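Local coordinates for 3' terminal uridylyl transferase (Trypanosoma brucei, PDB 5HZD), which catalyses the template-independent addition of uridines from UTP to the 3' ends of guide RNAs, ribosomal RNA and some mRNAs, and takes part in mitochondrial RNA editing, at residues I43-N48 with Y406-D411; R88-L93 with A104-F109; Y345-V348 with Y352-Y355; D397-F402 with L496-E501. All coordinates share one frame; numbering follows the deposited sequence.

Contact 1: residues I43-N48 with Y406-D411; sequences IAQKLN and YSFEFD
Phe408 reaches from near the end of helix 385-409 to the close of helix 37-47, where Ala44, Gln45 and Asn48 receive its ring. The stacking contact is with Asn48. The carboxamide lies nearly flat over one face of the ring, the two planes only 9° apart, and Asn48 CG sits 4.1 Å above the Phe408 ring plane, over its centre. Asn48 turns CG away from its own backbone N (chi1 -158°), which brings the amide over the ring; Asn48 ND2 lies 4.0 Å from Phe408 CD1 while OD1 lies above the face.

The apolar contacts gather at the far end of the ring. Phe408 CZ comes within 3.7 Å of Ala44 CB, and the methyl suits this place because a small residue lets the ring reach the helix backbone. Gln45 contributes the aliphatic part of its chain, CG lying 4.0 Å from Phe408 CE1.

A polar backbone group also meets the ring: Ala44 O is 3.5 Å from Phe408 CZ, and it accepts weak bonds from Leu47 N and Asn48 N. Tyr492 of helix 481-497 touches both Ala44 and Ser407, so a third helix packs beside the contact.

With dispersion and amide-ring stacking in place of cross-segment polar bonds, the contact depends on shape: one inserted aromatic ring joins the helix that follows the zinc finger in sequence to the Cid1-like helical part of the enzyme.

Contact 2: residues R88-L93 with A104-F109; sequences RARAQL and ARVFIF
Arg90 lies along strand 105-109, its side chain running past Val106 in the opposite sense, and nearly every atom of it meets something. CB starts against Ile108, 3.9 Å from CD1. CG, swung away from the backbone N by a chi1 of -169°, meets two aliphatic neighbours: Val106 CG1 at 3.6 Å from Arg90 CG, and Ile108 CG1 at 3.9 Å. CD then approaches the Val106 carbonyl, with its O 3.4 Å away. A bend at chi3 turns the guanidinium back, and NH1 donates to Val106 O at 2.9 Å; the oxygen lies at the edge of the guanidinium, 15° out of its plane.

The charged tip has partners beyond the strand. NE forms a salt bridge with Asp372, and NH1 a second with Glu94, whose carboxylate also accepts the backbone N of Val106. Arginine suits the place because its long methylene chain can lie on apolar residues while the end serves several acceptors at once.

One turn later Leu93 crosses Val106 at about a right angle, CD2 lying 4.0 Å from Val106 CG1, and Phe126 of strand 124-129 closes this apolar layer from the sheet side.

The helix and the strand run nearly antiparallel, at 152°, a helix-on-sheet packing that belongs to the palm of the nucleotidyltransferase fold; strand 124-129, the neighbour of 105-109 in the sheet, carries Asp125, a probable catalytic metal ligand.

Contact 3: residues Y345-V348 with Y352-Y355; sequences YYLV and YVPY
Leu347 and Val348, near the end of helix 336-349, pack closely against Val353. From the position between backbone N and carbonyl carbon (chi1 -58°), Val353 CG2 touches both, lying 3.8 Å from Leu347 CB and 3.8 Å from Val348 CG2. Leu347 CD2 meets Tyr352 CB at 3.9 Å, crossing the tyrosine at about a right angle. Branched aliphatic residues suit this close approach of loop to helix, which they fill from several sides.

The backbone is held by Leu347 O, which receives two weak bonds, from Tyr352 N at 2.9 Å and from Val353 N at 3.4 Å. Successive amides thus share one carbonyl where the C-terminus of helix 336-349 passes into its connection to helix 385-409, in the helical part of the enzyme beyond the palm; Met398 of the latter helix touches both Leu347 and Tyr352.

The hydrated side is looser. The rings of Tyr346 and Tyr352 stand oblique, planes at 44°, and one water joins their hydroxyls, weakly at Tyr352. Another water donates to Val348 O at 2.8 Å and to Val353 O, linking the helix carbonyl to that of the loop. Val348 CG1 approaches the edge of Tyr355, whose hydroxyl is hydrogen-bonded to Leu419 O.

Contact 4: residues D397-F402 with L496-E501; sequences DMLVGF and LSLLKE
Leu498 packs against Leu399 and Val400 of helix 385-409, in the Cid1-like poly(A) polymerase region, and carries the whole of the close contact. The segment that bears it begins in helix 481-497, near its end. Leu496 faces another way, packing on Leu40, Ile43 and Leu47 of helix 37-47, and Ser497 keeps its hydroxyl for the carbonyl of Arg493 one turn earlier. Ser497 also opens a type I beta turn that ends at Lys500 and takes the chain off the helix.

Leu498, the second residue of that turn, points its side chain at helix 385-409. Its CB lies 3.6 Å from Val400 CG2, the two side chains passing in opposite directions. With CG placed beside the backbone N (chi1 -69°), the isopropyl end extends to Leu399, where Leu498 CD1 is 3.8 Å from Leu399 CD2 and as far from its CG. Leu498 CD2 reaches the same Leu399 methyl at 4.0 Å. These leucines cross at about a right angle, so their forked ends mesh, and the short valine lets the base of Leu498 come close. Three buried aliphatic side chains make a contact of dispersion forces alone.

Leu499 turns toward Leu47, and its carbonyl accepts from Arg58. Lys500 O receives the indole N-H of Trp65, and Glu501 OE1 is hydrogen-bonded to Thr61, so the departing chain is tied to helix 59-76. That helix also packs on all three contact residues, with Ile62 against Val400, Ile69 against Leu399 and Trp65 against Leu498, while helix 37-47 meets the flanking Leu496 and Leu499.

Contacts 1, 3 and 4 form one helical neighbourhood, whereas contact 2 belongs to the palm, about 46 Å from contact 1 and 40 Å from contact 4, centre to centre. Contacts 1 and 4 share helix 385-409 and adjoin, Leu47 CD1 lying 3.5 Å from Leu496 CD2. Contact 3 meets the same helix through Tyr346 OH, 2.9 Å from Met398 O in a weak hydrogen bond. The UTP site lies between the palm and this helical part: Ile108 of contact 2 is about 6 Å from Asp125, probably a catalytic metal ligand, side chain to side chain, while Leu399 of contact 4 is about 10 Å from the UTP-binding Lys318 and Tyr355 about 11 Å from Arg295.

Contact 1: residues I43-N48 with Y406-D411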
loop_
_atom_site.group_PDB
_atom_site.type_symbol
_atom_site.label_atom_id
_atom_site.label_comp_id
_atom_site.label_asym_id
_atom_site.label_seq_id
_atom_site.Cartn_x
_atom_site.Cartn_y
_atom_site.Cartn_z
ATOM N N ILE A 43 6.266 32.880 10.703
ATOM C CA ILE A 43 7.472 32.334 11.342
ATOM C C ILE A 43 8.441 31.776 10.306
ATOM O O ILE A 43 9.637 32.098 10.320
ATOM C CB ILE A 43 7.143 31.302 12.436
ATOM C CG1 ILE A 43 6.382 31.994 13.570
ATOM C CG2 ILE A 43 8.427 30.672 12.976
ATOM C CD1 ILE A 43 5.750 31.063 14.571
ATOM N N ALA A 44 7.933 30.962 9.382
ATOM C CA ALA A 44 8.810 30.363 8.380
ATOM C C ALA A 44 9.381 31.423 7.447
ATOM O O ALA A 44 10.526 31.314 7.024
ATOM C CB ALA A 44 8.077 29.293 7.596
ATOM N N GLN A 45 8.601 32.459 7.136
ATOM C CA GLN A 45 9.100 33.558 6.292
ATOM C C GLN A 45 10.244 34.349 6.912
ATOM O O GLN A 45 11.042 34.956 6.183
ATOM C CB GLN A 45 7.995 34.536 5.918
ATOM C CG GLN A 45 7.181 34.087 4.727
ATOM C CD GLN A 45 5.956 34.938 4.527
ATOM O OE1 GLN A 45 5.464 35.565 5.464
ATOM N NE2 GLN A 45 5.459 34.977 3.298
ATOM N N LYS A 46 10.326 34.366 8.239
ATOM C CA LYS A 46 11.455 35.026 8.896
ATOM C C LYS A 46 12.740 34.248 8.618
ATOM O O LYS A 46 13.820 34.823 8.479
ATOM C CB LYS A 46 11.234 35.134 10.404
ATOM C CG LYS A 46 9.964 35.862 10.783
ATOM C CD LYS A 46 9.942 37.282 10.234
ATOM C CE LYS A 46 8.512 37.753 9.978
ATOM N NZ LYS A 46 7.885 36.998 8.849
ATOM N N LEU A 47 12.610 32.932 8.537
ATOM C CA LEU A 47 13.759 32.052 8.329
ATOM C C LEU A 47 14.289 32.067 6.898
ATOM O O LEU A 47 15.480 31.853 6.659
ATOM C CB LEU A 47 13.422 30.628 8.800
ATOM C CG LEU A 47 13.433 30.555 10.336
ATOM C CD1 LEU A 47 12.692 29.340 10.852
ATOM C CD2 LEU A 47 14.868 30.540 10.855
ATOM N N ASN A 48 13.412 32.346 5.940
ATOM C CA ASN A 48 13.799 32.270 4.536
ATOM C C ASN A 48 15.018 33.135 4.113
ATOM O O ASN A 48 15.958 32.620 3.502
ATOM C CB ASN A 48 12.581 32.491 3.625
ATOM C CG ASN A 48 12.782 31.910 2.249
ATOM O OD1 ASN A 48 13.413 30.860 2.092
ATOM N ND2 ASN A 48 12.279 32.604 1.237
ATOM N N TYR A 406 8.494 22.535 -0.635
ATOM C CA TYR A 406 7.062 22.722 -0.823
ATOM C C TYR A 406 6.517 23.943 -0.123
ATOM O O TYR A 406 5.408 24.391 -0.427
ATOM C CB TYR A 406 6.294 21.446 -0.482
ATOM C CG TYR A 406 6.490 20.399 -1.558
ATOM C CD1 TYR A 406 6.046 20.634 -2.862
ATOM C CD2 TYR A 406 7.136 19.185 -1.277
ATOM C CE1 TYR A 406 6.224 19.687 -3.868
ATOM C CE2 TYR A 406 7.308 18.214 -2.288
ATOM C CZ TYR A 406 6.851 18.485 -3.567
ATOM O OH TYR A 406 7.016 17.560 -4.568
ATOM N N SER A 407 7.281 24.495 0.813
ATOM C CA SER A 407 6.832 25.716 1.459
ATOM C C SER A 407 7.247 26.984 0.688
ATOM O O SER A 407 6.516 27.974 0.701
ATOM C CB SER A 407 7.357 25.779 2.919
ATOM O OG SER A 407 6.823 24.750 3.762
ATOM N N PHE A 408 8.385 26.952 -0.012
ATOM C CA PHE A 408 8.951 28.178 -0.617
ATOM C C PHE A 408 9.372 28.106 -2.070
ATOM O O PHE A 408 9.463 29.140 -2.735
ATOM C CB PHE A 408 10.145 28.699 0.208
ATOM C CG PHE A 408 9.759 29.191 1.561
ATOM C CD1 PHE A 408 9.006 30.342 1.698
ATOM C CD2 PHE A 408 10.114 28.488 2.701
ATOM C CE1 PHE A 408 8.614 30.790 2.956
ATOM C CE2 PHE A 408 9.740 28.921 3.948
ATOM C CZ PHE A 408 8.987 30.079 4.087
ATOM N N GLU A 409 9.668 26.920 -2.579
ATOM C CA GLU A 409 10.233 26.814 -3.920
ATOM C C GLU A 409 9.211 26.368 -4.957
ATOM O O GLU A 409 9.069 26.990 -6.026
ATOM C CB GLU A 409 11.371 25.804 -3.906
ATOM C CG GLU A 409 12.478 26.085 -2.932
ATOM C CD GLU A 409 13.607 25.109 -3.139
ATOM O OE1 GLU A 409 13.897 24.322 -2.222
ATOM O OE2 GLU A 409 14.167 25.095 -4.260
ATOM N N PHE A 410 8.486 25.295 -4.647
ATOM C CA PHE A 410 7.514 24.775 -5.616
ATOM C C PHE A 410 6.387 25.775 -5.876
ATOM O O PHE A 410 5.818 26.345 -4.938
ATOM C CB PHE A 410 6.938 23.422 -5.145
ATOM C CG PHE A 410 5.991 22.837 -6.140
ATOM C CD1 PHE A 410 6.472 22.341 -7.342
ATOM C CD2 PHE A 410 4.626 22.846 -5.905
ATOM C CE1 PHE A 410 5.600 21.846 -8.318
ATOM C CE2 PHE A 410 3.736 22.360 -6.876
ATOM C CZ PHE A 410 4.219 21.872 -8.083
ATOM N N ASP A 411 6.045 25.958 -7.154
ATOM C CA ASP A 411 5.018 26.934 -7.523
ATOM C C ASP A 411 3.658 26.246 -7.539
ATOM O O ASP A 411 3.196 25.778 -8.587
ATOM C CB ASP A 411 5.324 27.553 -8.875
ATOM C CG ASP A 411 4.431 28.741 -9.188
ATOM O OD1 ASP A 411 3.346 28.882 -8.562
ATOM O OD2 ASP A 411 4.836 29.549 -10.050
#

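Contact 2: residues R88-L93 with A104-F109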
loop_
_atom_site.group_PDB
_atom_site.type_symbol
_atom_site.label_atom_id
_atom_site.label_comp_id
_atom_site.label_asym_id
_atom_site.label_seq_id
_atom_site.Cartn_x
_atom_site.Cartn_y
_atom_site.Cartn_z
ATOM N N ARG A 88 4.549 -17.027 1.555
ATOM C CA ARG A 88 3.815 -18.263 1.783
ATOM C C ARG A 88 2.315 -18.006 1.744
ATOM O O ARG A 88 1.545 -18.804 1.167
ATOM C CB ARG A 88 4.240 -18.890 3.098
ATOM C CG ARG A 88 5.693 -19.337 3.034
ATOM C CD ARG A 88 6.095 -20.297 4.131
ATOM N NE ARG A 88 6.211 -19.614 5.406
ATOM C CZ ARG A 88 7.297 -18.980 5.831
ATOM N NH1 ARG A 88 8.411 -18.948 5.091
ATOM N NH2 ARG A 88 7.273 -18.386 7.021
ATOM N N ALA A 89 1.863 -16.903 2.358
ATOM C CA ALA A 89 0.446 -16.575 2.293
ATOM C C ALA A 89 -0.051 -16.412 0.861
ATOM O O ALA A 89 -1.153 -16.846 0.518
ATOM C CB ALA A 89 0.138 -15.298 3.123
ATOM N N ARG A 90 0.774 -15.789 0.013
ATOM C CA ARG A 90 0.429 -15.585 -1.391
ATOM C C ARG A 90 0.247 -16.934 -2.082
ATOM O O ARG A 90 -0.713 -17.121 -2.815
ATOM C CB ARG A 90 1.560 -14.813 -2.118
ATOM C CG ARG A 90 1.166 -14.328 -3.528
ATOM C CD ARG A 90 2.404 -14.142 -4.435
ATOM N NE ARG A 90 3.067 -15.430 -4.519
ATOM C CZ ARG A 90 2.674 -16.392 -5.332
ATOM N NH1 ARG A 90 1.659 -16.172 -6.190
ATOM N NH2 ARG A 90 3.281 -17.571 -5.275
ATOM N N ALA A 91 1.184 -17.867 -1.862
ATOM C CA ALA A 91 1.074 -19.179 -2.489
ATOM C C ALA A 91 -0.156 -19.899 -1.986
ATOM O O ALA A 91 -0.830 -20.595 -2.771
ATOM C CB ALA A 91 2.332 -20.004 -2.237
ATOM N N GLN A 92 -0.465 -19.743 -0.700
ATOM C CA GLN A 92 -1.691 -20.342 -0.132
ATOM C C GLN A 92 -2.937 -19.800 -0.813
ATOM O O GLN A 92 -3.820 -20.549 -1.227
ATOM C CB GLN A 92 -1.733 -20.111 1.391
ATOM C CG GLN A 92 -0.640 -20.899 2.086
ATOM C CD GLN A 92 -0.225 -20.343 3.428
ATOM O OE1 GLN A 92 -0.970 -19.563 4.057
ATOM N NE2 GLN A 92 0.929 -20.773 3.904
ATOM N N LEU A 93 -3.009 -18.480 -0.950
ATOM C CA LEU A 93 -4.153 -17.872 -1.612
ATOM C C LEU A 93 -4.249 -18.336 -3.058
ATOM O O LEU A 93 -5.353 -18.574 -3.559
ATOM C CB LEU A 93 -4.080 -16.339 -1.532
ATOM C CG LEU A 93 -5.301 -15.654 -2.157
ATOM C CD1 LEU A 93 -6.634 -16.006 -1.469
ATOM C CD2 LEU A 93 -5.083 -14.112 -2.092
ATOM N N ALA A 104 -5.867 -18.123 -13.084
ATOM C CA ALA A 104 -5.566 -16.989 -12.218
ATOM C C ALA A 104 -4.279 -17.195 -11.416
ATOM O O ALA A 104 -3.996 -18.301 -10.931
ATOM C CB ALA A 104 -6.705 -16.737 -11.277
ATOM N N ARG A 105 -3.524 -16.107 -11.245
ATOM C CA ARG A 105 -2.341 -16.108 -10.401
ATOM C C ARG A 105 -2.430 -14.925 -9.457
ATOM O O ARG A 105 -3.164 -13.969 -9.716
ATOM C CB ARG A 105 -1.054 -16.057 -11.238
ATOM C CG ARG A 105 -0.871 -17.299 -12.144
ATOM C CD ARG A 105 -0.709 -18.559 -11.313
ATOM N NE ARG A 105 -0.467 -19.728 -12.186
ATOM C CZ ARG A 105 -1.428 -20.478 -12.729
ATOM N NH1 ARG A 105 -2.701 -20.211 -12.502
ATOM N NH2 ARG A 105 -1.107 -21.493 -13.524
ATOM N N VAL A 106 -1.715 -15.014 -8.346
ATOM C CA VAL A 106 -1.819 -14.009 -7.287
ATOM C C VAL A 106 -0.538 -13.180 -7.261
ATOM O O VAL A 106 0.561 -13.726 -7.224
ATOM C CB VAL A 106 -2.054 -14.680 -5.902
ATOM C CG1 VAL A 106 -2.117 -13.609 -4.771
ATOM C CG2 VAL A 106 -3.384 -15.465 -5.906
ATOM N N PHE A 107 -0.692 -11.851 -7.281
ATOM C CA PHE A 107 0.444 -10.923 -7.266
ATOM C C PHE A 107 0.342 -10.096 -5.998
ATOM O O PHE A 107 -0.722 -9.535 -5.733
ATOM C CB PHE A 107 0.300 -9.935 -8.432
ATOM C CG PHE A 107 0.343 -10.573 -9.809
ATOM C CD1 PHE A 107 -0.750 -11.316 -10.275
ATOM C CD2 PHE A 107 1.419 -10.370 -10.664
ATOM C CE1 PHE A 107 -0.739 -11.892 -11.527
ATOM C CE2 PHE A 107 1.423 -10.931 -11.940
ATOM C CZ PHE A 107 0.361 -11.709 -12.364
ATOM N N ILE A 108 1.408 -9.992 -5.204
ATOM C CA ILE A 108 1.392 -9.032 -4.083
ATOM C C ILE A 108 1.673 -7.619 -4.603
ATOM O O ILE A 108 2.549 -7.431 -5.454
ATOM C CB ILE A 108 2.417 -9.397 -3.023
ATOM C CG1 ILE A 108 1.982 -10.687 -2.319
ATOM C CG2 ILE A 108 2.591 -8.229 -2.001
ATOM C CD1 ILE A 108 3.015 -11.251 -1.326
ATOM N N PHE A 109 0.947 -6.631 -4.090
ATOM C CA PHE A 109 1.353 -5.234 -4.349
ATOM C C PHE A 109 1.224 -4.425 -3.088
ATOM O O PHE A 109 0.952 -4.981 -2.027
ATOM C CB PHE A 109 0.634 -4.626 -5.566
ATOM C CG PHE A 109 -0.857 -4.421 -5.395
ATOM C CD1 PHE A 109 -1.750 -5.465 -5.593
ATOM C CD2 PHE A 109 -1.355 -3.179 -5.065
ATOM C CE1 PHE A 109 -3.143 -5.247 -5.476
ATOM C CE2 PHE A 109 -2.719 -2.953 -4.907
ATOM C CZ PHE A 109 -3.625 -4.010 -5.115
#

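Contact 3: residues Y345-V348 with Y352-Y355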
loop_
_atom_site.group_PDB
_atom_site.type_symbol
_atom_site.label_atom_id
_atom_site.label_comp_id
_atom_site.label_asym_id
_atom_site.label_seq_id
_atom_site.Cartn_x
_atom_site.Cartn_y
_atom_site.Cartn_z
ATOM N N TYR A 345 8.932 13.390 -6.547
ATOM C CA TYR A 345 9.074 14.545 -7.447
ATOM C C TYR A 345 10.142 15.485 -6.914
ATOM O O TYR A 345 10.989 15.970 -7.673
ATOM C CB TYR A 345 7.741 15.288 -7.596
ATOM C CG TYR A 345 7.831 16.559 -8.392
ATOM C CD1 TYR A 345 7.865 16.526 -9.779
ATOM C CD2 TYR A 345 7.877 17.795 -7.735
ATOM C CE1 TYR A 345 7.948 17.735 -10.533
ATOM C CE2 TYR A 345 7.943 18.980 -8.462
ATOM C CZ TYR A 345 7.986 18.934 -9.844
ATOM O OH TYR A 345 8.079 20.101 -10.570
ATOM N N TYR A 346 10.111 15.730 -5.610
ATOM C CA TYR A 346 11.170 16.522 -4.967
ATOM C C TYR A 346 12.553 15.890 -5.185
ATOM O O TYR A 346 13.521 16.586 -5.550
ATOM C CB TYR A 346 10.847 16.687 -3.484
ATOM C CG TYR A 346 12.041 17.001 -2.613
ATOM C CD1 TYR A 346 12.627 18.264 -2.624
ATOM C CD2 TYR A 346 12.559 16.033 -1.779
ATOM C CE1 TYR A 346 13.698 18.560 -1.790
ATOM C CE2 TYR A 346 13.639 16.299 -0.957
ATOM C CZ TYR A 346 14.216 17.556 -0.987
ATOM O OH TYR A 346 15.280 17.830 -0.143
ATOM N N LEU A 347 12.681 14.585 -4.955
ATOM C CA LEU A 347 13.962 13.922 -5.161
ATOM C C LEU A 347 14.450 14.074 -6.588
ATOM O O LEU A 347 15.657 14.259 -6.805
ATOM C CB LEU A 347 13.881 12.415 -4.805
ATOM C CG LEU A 347 13.554 12.102 -3.337
ATOM C CD1 LEU A 347 13.450 10.576 -3.141
ATOM C CD2 LEU A 347 14.607 12.731 -2.379
ATOM N N VAL A 348 13.550 13.970 -7.569
ATOM C CA VAL A 348 13.971 14.075 -8.955
ATOM C C VAL A 348 14.385 15.499 -9.250
ATOM O O VAL A 348 15.441 15.736 -9.847
ATOM C CB VAL A 348 12.829 13.685 -9.903
ATOM C CG1 VAL A 348 13.180 14.093 -11.362
ATOM C CG2 VAL A 348 12.524 12.199 -9.800
ATOM N N TYR A 352 18.483 14.111 -6.406
ATOM C CA TYR A 352 18.797 12.980 -5.529
ATOM C C TYR A 352 18.590 11.602 -6.158
ATOM O O TYR A 352 19.258 10.629 -5.762
ATOM C CB TYR A 352 17.985 13.045 -4.227
ATOM C CG TYR A 352 18.350 14.164 -3.311
ATOM C CD1 TYR A 352 19.519 14.112 -2.559
ATOM C CD2 TYR A 352 17.534 15.289 -3.205
ATOM C CE1 TYR A 352 19.856 15.142 -1.699
ATOM C CE2 TYR A 352 17.854 16.318 -2.338
ATOM C CZ TYR A 352 19.014 16.234 -1.595
ATOM O OH TYR A 352 19.342 17.257 -0.744
ATOM N N VAL A 353 17.625 11.476 -7.075
ATOM C CA VAL A 353 17.406 10.202 -7.776
ATOM C C VAL A 353 17.256 10.509 -9.268
ATOM O O VAL A 353 16.781 11.586 -9.636
ATOM C CB VAL A 353 16.135 9.429 -7.323
ATOM C CG1 VAL A 353 16.161 9.101 -5.797
ATOM C CG2 VAL A 353 14.875 10.187 -7.668
ATOM N N PRO A 354 17.611 9.543 -10.124
ATOM C CA PRO A 354 17.398 9.704 -11.566
ATOM C C PRO A 354 15.912 9.707 -11.918
ATOM O O PRO A 354 15.075 9.090 -11.260
ATOM C CB PRO A 354 18.069 8.453 -12.163
ATOM C CG PRO A 354 19.079 8.037 -11.149
ATOM C CD PRO A 354 18.383 8.321 -9.824
ATOM N N TYR A 355 15.572 10.418 -12.989
ATOM C CA TYR A 355 14.201 10.364 -13.492
ATOM C C TYR A 355 13.841 8.977 -14.039
ATOM O O TYR A 355 14.667 8.326 -14.698
ATOM C CB TYR A 355 14.022 11.440 -14.590
ATOM C CG TYR A 355 12.657 11.380 -15.218
ATOM C CD1 TYR A 355 11.543 11.849 -14.520
ATOM C CD2 TYR A 355 12.472 10.834 -16.493
ATOM C CE1 TYR A 355 10.275 11.753 -15.068
ATOM C CE2 TYR A 355 11.185 10.750 -17.054
ATOM C CZ TYR A 355 10.111 11.213 -16.323
ATOM O OH TYR A 355 8.865 11.122 -16.887
HETATM O O HOH W 1 17.141 19.800 -0.880
HETATM O O HOH W 2 17.054 13.859 -11.109
#

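Contact 4: residues D397-F402 with L496-E501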
loop_
_atom_site.group_PDB
_atom_site.type_symbol
_atom_site.label_atom_id
_atom_site.label_comp_id
_atom_site.label_asym_id
_atom_site.label_seq_id
_atom_site.Cartn_x
_atom_site.Cartn_y
_atom_site.Cartn_z
ATOM N N ASP A 397 18.959 16.221 5.975
ATOM C CA ASP A 397 19.029 17.292 4.975
ATOM C C ASP A 397 17.892 17.153 3.955
ATOM O O ASP A 397 17.269 18.143 3.529
ATOM C CB ASP A 397 20.312 17.174 4.157
ATOM C CG ASP A 397 21.540 17.661 4.878
ATOM O OD1 ASP A 397 21.427 18.355 5.915
ATOM O OD2 ASP A 397 22.646 17.346 4.368
ATOM N N MET A 398 17.659 15.924 3.515
ATOM C CA MET A 398 16.651 15.679 2.490
ATOM C C MET A 398 15.241 15.932 2.980
ATOM O O MET A 398 14.411 16.484 2.257
ATOM C CB MET A 398 16.793 14.259 1.970
ATOM C CG MET A 398 18.090 14.126 1.200
ATOM S SD MET A 398 18.561 12.399 0.910
ATOM C CE MET A 398 17.365 11.901 -0.340
ATOM N N LEU A 399 14.965 15.528 4.215
ATOM C CA LEU A 399 13.629 15.750 4.767
ATOM C C LEU A 399 13.353 17.225 5.038
ATOM O O LEU A 399 12.284 17.742 4.689
ATOM C CB LEU A 399 13.387 14.909 6.021
ATOM C CG LEU A 399 11.905 14.856 6.389
ATOM C CD1 LEU A 399 11.113 14.074 5.362
ATOM C CD2 LEU A 399 11.709 14.252 7.813
ATOM N N VAL A 400 14.309 17.932 5.631
ATOM C CA VAL A 400 14.145 19.374 5.810
ATOM C C VAL A 400 13.957 20.039 4.446
ATOM O O VAL A 400 13.108 20.919 4.261
ATOM C CB VAL A 400 15.391 19.957 6.501
ATOM C CG1 VAL A 400 15.352 21.497 6.471
ATOM C CG2 VAL A 400 15.431 19.454 7.884
ATOM N N GLY A 401 14.715 19.560 3.469
ATOM C CA GLY A 401 14.662 20.106 2.134
ATOM C C GLY A 401 13.309 19.891 1.468
ATOM O O GLY A 401 12.879 20.736 0.680
ATOM N N PHE A 402 12.639 18.780 1.788
ATOM C CA PHE A 402 11.308 18.496 1.239
ATOM C C PHE A 402 10.320 19.561 1.740
ATOM O O PHE A 402 9.543 20.141 0.969
ATOM C CB PHE A 402 10.863 17.085 1.667
ATOM C CG PHE A 402 9.388 16.789 1.457
ATOM C CD1 PHE A 402 8.452 17.068 2.445
ATOM C CD2 PHE A 402 8.961 16.167 0.290
ATOM C CE1 PHE A 402 7.108 16.788 2.280
ATOM C CE2 PHE A 402 7.627 15.858 0.114
ATOM C CZ PHE A 402 6.704 16.156 1.117
ATOM N N LEU A 496 9.422 23.847 10.312
ATOM C CA LEU A 496 9.854 24.455 11.563
ATOM C C LEU A 496 10.232 23.400 12.587
ATOM O O LEU A 496 11.145 23.622 13.398
ATOM C CB LEU A 496 8.784 25.405 12.114
ATOM C CG LEU A 496 8.483 26.577 11.184
ATOM C CD1 LEU A 496 7.241 27.375 11.639
ATOM C CD2 LEU A 496 9.685 27.482 11.060
ATOM N N SER A 497 9.540 22.267 12.577
ATOM C CA SER A 497 9.760 21.238 13.602
ATOM C C SER A 497 11.113 20.545 13.435
ATOM O O SER A 497 11.698 20.068 14.412
ATOM C CB SER A 497 8.672 20.176 13.529
ATOM O OG SER A 497 7.419 20.725 13.920
ATOM N N LEU A 498 11.601 20.468 12.207
ATOM C CA LEU A 498 12.843 19.722 11.950
ATOM C C LEU A 498 14.072 20.572 12.305
ATOM O O LEU A 498 15.214 20.083 12.304
ATOM C CB LEU A 498 12.909 19.237 10.490
ATOM C CG LEU A 498 11.910 18.139 10.137
ATOM C CD1 LEU A 498 11.798 17.972 8.607
ATOM C CD2 LEU A 498 12.274 16.823 10.776
ATOM N N LEU A 499 13.850 21.852 12.582
ATOM C CA LEU A 499 14.960 22.716 13.004
ATOM C C LEU A 499 15.112 22.735 14.503
ATOM O O LEU A 499 15.990 23.424 15.033
ATOM C CB LEU A 499 14.757 24.167 12.548
ATOM C CG LEU A 499 14.579 24.358 11.055
ATOM C CD1 LEU A 499 14.260 25.823 10.760
ATOM C CD2 LEU A 499 15.842 23.931 10.333
ATOM N N LYS A 500 14.237 22.031 15.204
ATOM C CA LYS A 500 14.210 22.114 16.653
ATOM C C LYS A 500 14.255 20.744 17.306
ATOM O O LYS A 500 14.076 19.719 16.651
ATOM C CB LYS A 500 12.940 22.836 17.099
ATOM C CG LYS A 500 12.820 24.231 16.561
ATOM C CD LYS A 500 11.530 24.921 17.028
ATOM C CE LYS A 500 10.298 24.055 16.825
ATOM N NZ LYS A 500 9.997 23.270 18.061
ATOM N N GLU A 501 14.514 20.721 18.609
ATOM C CA GLU A 501 14.280 19.508 19.391
ATOM C C GLU A 501 12.789 19.152 19.457
ATOM O O GLU A 501 12.391 18.019 19.162
ATOM C CB GLU A 501 14.859 19.657 20.798
ATOM C CG GLU A 501 16.098 18.796 21.022
ATOM C CD GLU A 501 17.012 18.771 19.799
ATOM O OE1 GLU A 501 17.363 19.863 19.294
ATOM O OE2 GLU A 501 17.368 17.661 19.337
#